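Local coordinates for programmed cell death 6-interacting protein (PDB 5WA1), which acts in endosomal cargo sorting, membrane repair and cytokinesis, and through the Bro1 domain present here binds CHMP4 subunits of ESCRT-III, at residues A[182-185]-A[186-190]; A[343-347]-A[348-352]; A[231-234]-A[235-239]. One frame throughout, in Å; residues are numbered along the deposited sequence.

From the N terminus, contact 1 (182-190) comes first, near the C-terminal end of helix 164-191, where the helix kinks. Contact 3 (231-239) follows on the first turns of helix 231-252, one face of which, carrying I233 and L237, packs on the bound peptide. Contact 2 (343-352) lies in the loop after helix 319-340 and rests on helix 291-311. The three stand in series; none encloses or crosses another, and each closes just one or two turns of backbone. Contacts 2 and 3 are neighbours, their nearest atoms about 6 Å apart, whereas the centre of contact 1 is 33 Å from that of contact 3 and 44 Å from that of contact 2.

Contact 1 of 3, residues A[182-185]-A[186-190]; sequences LHIK and ETVLS
In the kinked last part of helix 164-191 of the Bro1 domain, T187 folds back on H183, one turn earlier. The hydroxyl OG1 of T187 donates to H183 O at 2.8 Å, reaching it 34° out of the carbonyl plane. The torsion makes this possible: OG1 stands between the backbone N and carbonyl carbon of its own residue (chi1 63°), facing the preceding turn, while CG2 is turned over the histidine. Threonine suits the position because one branch bonds to the backbone and the other packs on a ring. The methyl carbon CG2 lies 4.1 Å from the centroid of the H183 imidazole, over one face and displaced toward the NE2 side, a CH-pi contact. The ring is brought there by CG of H183 lying opposite its backbone N (chi1 -168°). ND1 is buried without a polar partner.

The kink can be read in the backbone bonds. E186 N still bonds to L182 O at 3.2 Å, and V188 N to I184 O at 2.9 Å, but I184 O also accepts from T187 N at 3.2 Å, with that donor well above its carbonyl plane. The N-H groups of L189 and S190 have no bond to the turn before. On the inner side I184 CG2 meets V188 CB at 4.0 Å; these beta-branched residues face helix 137-157, I184 touching L145 and F146 and V188 touching S142. E186 lies on the outer side, its extended chain running back past L182, where CG of L182 is 4.3 Å from CD of E186. A hydroxyl bonded to a carbonyl of the preceding turn is a familiar trait of threonine in helices, found here where helix 164-191 kinks.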
# COMPACT_ATOMS: atom_id res chain seq x y z
N LEU A 182 -2.53 2.68 -7.86
CA LEU A 182 -3.70 3.27 -8.51
C LEU A 182 -3.32 3.95 -9.82
O LEU A 182 -4.09 3.92 -10.79
CB LEU A 182 -4.38 4.26 -7.57
CG LEU A 182 -5.68 4.83 -8.11
CD1 LEU A 182 -6.69 3.71 -8.29
CD2 LEU A 182 -6.21 5.90 -7.18
N HIS A 183 -2.16 4.60 -9.86
CA HIS A 183 -1.69 5.18 -11.12
C HIS A 183 -1.48 4.10 -12.17
O HIS A 183 -1.81 4.30 -13.35
CB HIS A 183 -0.40 5.97 -10.90
CG HIS A 183 -0.02 6.83 -12.07
ND1 HIS A 183 1.06 6.54 -12.87
CD2 HIS A 183 -0.57 7.96 -12.56
CE1 HIS A 183 1.16 7.46 -13.82
NE2 HIS A 183 0.18 8.33 -13.66
N ILE A 184 -0.94 2.95 -11.77
CA ILE A 184 -0.79 1.86 -12.73
C ILE A 184 -2.15 1.39 -13.23
O ILE A 184 -2.33 1.13 -14.42
CB ILE A 184 0.01 0.69 -12.11
CG1 ILE A 184 1.38 1.17 -11.64
CG2 ILE A 184 0.17 -0.44 -13.12
CD1 ILE A 184 2.18 0.10 -10.96
N LYS A 185 -3.12 1.28 -12.32
CA LYS A 185 -4.46 0.86 -12.72
C LYS A 185 -5.02 1.73 -13.84
O LYS A 185 -5.59 1.22 -14.81
CB LYS A 185 -5.39 0.88 -11.50
CG LYS A 185 -6.85 0.58 -11.84
CD LYS A 185 -7.73 0.60 -10.61
CE LYS A 185 -9.18 0.36 -10.98
NZ LYS A 185 -10.10 0.64 -9.85
N GLU A 186 -4.83 3.04 -13.73
CA GLU A 186 -5.45 3.98 -14.65
C GLU A 186 -4.68 4.16 -15.96
O GLU A 186 -5.23 4.74 -16.90
CB GLU A 186 -5.62 5.33 -13.96
CG GLU A 186 -6.51 5.27 -12.73
CD GLU A 186 -6.49 6.55 -11.92
OE1 GLU A 186 -5.42 7.19 -11.84
OE2 GLU A 186 -7.54 6.91 -11.35
N THR A 187 -3.44 3.68 -16.06
CA THR A 187 -2.61 3.97 -17.21
C THR A 187 -2.03 2.75 -17.91
O THR A 187 -1.57 2.89 -19.04
CB THR A 187 -1.44 4.89 -16.80
OG1 THR A 187 -0.61 4.22 -15.85
CG2 THR A 187 -1.96 6.19 -16.19
N VAL A 188 -2.06 1.57 -17.28
CA VAL A 188 -1.31 0.43 -17.82
C VAL A 188 -1.86 -0.01 -19.17
O VAL A 188 -1.09 -0.45 -20.04
CB VAL A 188 -1.31 -0.72 -16.80
CG1 VAL A 188 -2.73 -1.25 -16.57
CG2 VAL A 188 -0.37 -1.84 -17.24
N LEU A 189 -3.17 0.13 -19.40
CA LEU A 189 -3.76 -0.42 -20.62
C LEU A 189 -3.37 0.41 -21.85
O LEU A 189 -2.96 -0.15 -22.88
CB LEU A 189 -5.27 -0.50 -20.48
CG LEU A 189 -5.72 -1.58 -19.49
CD1 LEU A 189 -7.23 -1.80 -19.54
CD2 LEU A 189 -4.96 -2.88 -19.74
N SER A 190 -3.49 1.73 -21.76
CA SER A 190 -3.10 2.58 -22.89
C SER A 190 -1.60 2.57 -23.11
O SER A 190 -1.13 2.76 -24.24
CB SER A 190 -3.60 4.01 -22.68
OG SER A 190 -2.98 4.60 -21.55

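Contact 2 of 3, residues A[343-347]-A[348-352]; sequences RVPDL and KDLDP
The side chains of P345 and L350 meet at an oblique angle beside a short 3-10 turn, CG of the proline ring 3.6 Å from the CD2 branch of L350. The other branch, CD1, goes to L347, whose CD2 lies 3.9 Å away, so that the forked leucine fills the angle between two apolar neighbours. Its CG lies opposite the carbonyl carbon (chi1 -70°), which carries the fork back toward the start of the turn. Beyond the loop, L350 also touches E293 and R297 of helix 291-311, and L347 touches H300.

On the outer surface D346 and D349 run side by side and point the same way. Their OD2 atoms are 3.8 Å apart and the carboxylate planes are inclined by 37°, a pairing of like charges that nearby R343 would be expected to ease: its NH2 makes a long salt bridge to D346 OD2 (3.7 Å), with the carboxylate at the guanidinium edge.

Two backbone bonds shape the turn. D349 N donates to D346 O at 2.9 Å and L350 N to L347 O at 3.1 Å, each donor standing above the carbonyl plane, in keeping with the tight winding. The proline ring, which restricts phi, probably helps keep the entry extended. Successive bonds from residue i+3 to i mark a 3-10 turn; here it sits in a surface loop with P345 and L350 packed against each other.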
# COMPACT_ATOMS: atom_id res chain seq x y z
N ARG A 343 -31.30 -1.64 30.54
CA ARG A 343 -31.61 -2.59 29.48
C ARG A 343 -30.47 -2.61 28.48
O ARG A 343 -29.92 -1.56 28.11
CB ARG A 343 -32.91 -2.22 28.77
CG ARG A 343 -33.35 -3.28 27.78
CD ARG A 343 -34.20 -2.71 26.65
NE ARG A 343 -33.76 -3.21 25.35
CZ ARG A 343 -34.22 -4.33 24.79
NH1 ARG A 343 -35.13 -5.07 25.40
NH2 ARG A 343 -33.76 -4.70 23.60
N VAL A 344 -30.08 -3.81 28.06
CA VAL A 344 -29.04 -3.98 27.05
C VAL A 344 -29.72 -3.94 25.68
O VAL A 344 -30.51 -4.84 25.37
CB VAL A 344 -28.26 -5.28 27.25
CG1 VAL A 344 -27.22 -5.45 26.13
CG2 VAL A 344 -27.60 -5.29 28.62
N PRO A 345 -29.47 -2.92 24.86
CA PRO A 345 -30.17 -2.83 23.58
C PRO A 345 -29.65 -3.85 22.57
O PRO A 345 -28.49 -4.28 22.63
CB PRO A 345 -29.87 -1.40 23.11
CG PRO A 345 -28.55 -1.08 23.76
CD PRO A 345 -28.52 -1.81 25.07
N ASP A 346 -30.54 -4.24 21.65
CA ASP A 346 -30.12 -4.99 20.48
C ASP A 346 -29.20 -4.13 19.62
O ASP A 346 -29.34 -2.91 19.55
CB ASP A 346 -31.33 -5.42 19.64
CG ASP A 346 -32.27 -6.33 20.40
OD1 ASP A 346 -31.78 -7.18 21.17
OD2 ASP A 346 -33.50 -6.19 20.23
N LEU A 347 -28.27 -4.79 18.93
CA LEU A 347 -27.29 -4.08 18.10
C LEU A 347 -27.97 -3.19 17.06
O LEU A 347 -27.49 -2.09 16.77
CB LEU A 347 -26.37 -5.07 17.40
CG LEU A 347 -25.26 -5.62 18.29
CD1 LEU A 347 -24.31 -6.44 17.44
CD2 LEU A 347 -24.52 -4.48 18.99
N LYS A 348 -29.09 -3.65 16.50
CA LYS A 348 -29.73 -2.88 15.44
C LYS A 348 -30.42 -1.63 15.97
O LYS A 348 -30.80 -0.77 15.17
CB LYS A 348 -30.73 -3.76 14.68
CG LYS A 348 -31.87 -4.28 15.53
CD LYS A 348 -32.93 -4.99 14.69
CE LYS A 348 -32.37 -6.22 14.00
NZ LYS A 348 -33.42 -6.95 13.24
N ASP A 349 -30.58 -1.51 17.28
CA ASP A 349 -31.13 -0.30 17.89
C ASP A 349 -30.05 0.70 18.31
O ASP A 349 -30.39 1.78 18.81
CB ASP A 349 -32.00 -0.69 19.10
CG ASP A 349 -33.21 -1.52 18.70
OD1 ASP A 349 -33.77 -1.26 17.60
OD2 ASP A 349 -33.60 -2.43 19.46
N LEU A 350 -28.78 0.38 18.12
CA LEU A 350 -27.69 1.30 18.41
C LEU A 350 -27.41 2.17 17.20
O LEU A 350 -27.58 1.75 16.05
CB LEU A 350 -26.42 0.54 18.80
CG LEU A 350 -26.46 -0.17 20.16
CD1 LEU A 350 -25.17 -0.93 20.43
CD2 LEU A 350 -26.75 0.82 21.28
N ASP A 351 -27.01 3.41 17.46
CA ASP A 351 -26.68 4.30 16.36
C ASP A 351 -25.36 3.86 15.74
O ASP A 351 -24.49 3.30 16.42
CB ASP A 351 -26.61 5.74 16.84
CG ASP A 351 -27.96 6.25 17.35
OD1 ASP A 351 -28.76 6.73 16.53
OD2 ASP A 351 -28.21 6.14 18.57
N PRO A 352 -25.19 4.06 14.43
CA PRO A 352 -23.94 3.64 13.79
C PRO A 352 -22.77 4.47 14.27
O PRO A 352 -22.90 5.66 14.56
CB PRO A 352 -24.21 3.87 12.29
CG PRO A 352 -25.30 4.91 12.26
CD PRO A 352 -26.16 4.62 13.46

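Contact 3 of 3, residues A[231-234]-A[235-239]; sequences DAII and AKLAN
The first turns of helix 231-252, an alpha-helix of the Bro1 domain within the region that interacts with CHMP4 proteins, bring I233 and L237 together on the face that meets the bound peptide.

The apolar contact is I233 CG2 against L237 CD1 at 4.1 Å, the two chains crossing at a slant. In I233, CG2 lies opposite the backbone N, which turns this methyl along the helix toward the next turn. Each packs on an apolar side chain of the peptide, so branched aliphatic groups suit this ridge. I234, A235 and A238 look to other neighbours: I234 touches F221, and the small A235 and A238 are consistent with close approach of the neighbouring helices, A235 meeting Q281 and A238 meeting M273 and F221.

The polar ends are held from outside the turn. D231 OD1 bonds to H280 ND1 of helix 262-287, and N239 ND2 bonds to G354 O. The K236 side chain is extended, and its CG passes 3.5 Å from A232 O.

The hydrogen bonds across the segments follow the i+4 to i pattern. A235 N donates to D231 O at 3.0 Å and A238 N to I234 O at 2.9 Å, while the bond from K236 N to A232 O is weak at 3.3 Å. In the bond from L237 N to I233 O, at 3.0 Å, the donor lies nearly along the C=O axis, with a C=O...N angle of 163°.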
# COMPACT_ATOMS: atom_id res chain seq x y z
N ASP A 231 -11.58 8.50 22.70
CA ASP A 231 -12.08 7.21 22.23
C ASP A 231 -13.11 7.38 21.12
O ASP A 231 -13.20 6.51 20.24
CB ASP A 231 -12.65 6.41 23.40
CG ASP A 231 -11.57 5.97 24.37
OD1 ASP A 231 -10.85 4.99 24.06
OD2 ASP A 231 -11.42 6.60 25.44
N ALA A 232 -13.87 8.48 21.13
CA ALA A 232 -14.79 8.75 20.02
C ALA A 232 -14.05 8.81 18.68
O ALA A 232 -14.54 8.30 17.67
CB ALA A 232 -15.53 10.06 20.26
N ILE A 233 -12.88 9.43 18.67
CA ILE A 233 -12.13 9.58 17.43
C ILE A 233 -11.50 8.25 17.03
O ILE A 233 -11.52 7.86 15.86
CB ILE A 233 -11.07 10.68 17.60
CG1 ILE A 233 -11.75 12.04 17.72
CG2 ILE A 233 -10.04 10.63 16.47
CD1 ILE A 233 -12.72 12.32 16.60
N ILE A 234 -10.94 7.53 18.01
CA ILE A 234 -10.33 6.24 17.72
C ILE A 234 -11.36 5.29 17.11
O ILE A 234 -11.05 4.51 16.20
CB ILE A 234 -9.70 5.67 19.00
CG1 ILE A 234 -8.51 6.56 19.42
CG2 ILE A 234 -9.23 4.24 18.78
CD1 ILE A 234 -7.87 6.14 20.73
N ALA A 235 -12.61 5.36 17.58
CA ALA A 235 -13.65 4.48 17.05
C ALA A 235 -13.95 4.79 15.59
O ALA A 235 -14.12 3.88 14.78
CB ALA A 235 -14.92 4.57 17.91
N LYS A 236 -14.02 6.08 15.24
CA LYS A 236 -14.27 6.46 13.85
C LYS A 236 -13.10 6.13 12.93
O LYS A 236 -13.31 5.80 11.76
CB LYS A 236 -14.59 7.96 13.79
CG LYS A 236 -15.90 8.33 14.46
CD LYS A 236 -16.17 9.82 14.36
CE LYS A 236 -17.45 10.18 15.09
NZ LYS A 236 -17.69 11.65 15.11
N LEU A 237 -11.86 6.21 13.42
CA LEU A 237 -10.72 5.79 12.60
C LEU A 237 -10.73 4.28 12.37
O LEU A 237 -10.49 3.80 11.26
CB LEU A 237 -9.41 6.20 13.27
CG LEU A 237 -9.15 7.70 13.43
CD1 LEU A 237 -7.92 7.93 14.28
CD2 LEU A 237 -8.96 8.35 12.08
N ALA A 238 -11.01 3.51 13.43
CA ALA A 238 -11.12 2.06 13.29
C ALA A 238 -12.26 1.68 12.37
O ALA A 238 -12.12 0.77 11.54
CB ALA A 238 -11.31 1.41 14.67
N ASN A 239 -13.41 2.34 12.50
CA ASN A 239 -14.56 1.99 11.68
C ASN A 239 -14.25 2.23 10.20
O ASN A 239 -14.63 1.43 9.33
CB ASN A 239 -15.77 2.81 12.11
CG ASN A 239 -17.08 2.16 11.71
OD1 ASN A 239 -17.18 0.93 11.60
ND2 ASN A 239 -18.09 2.97 11.45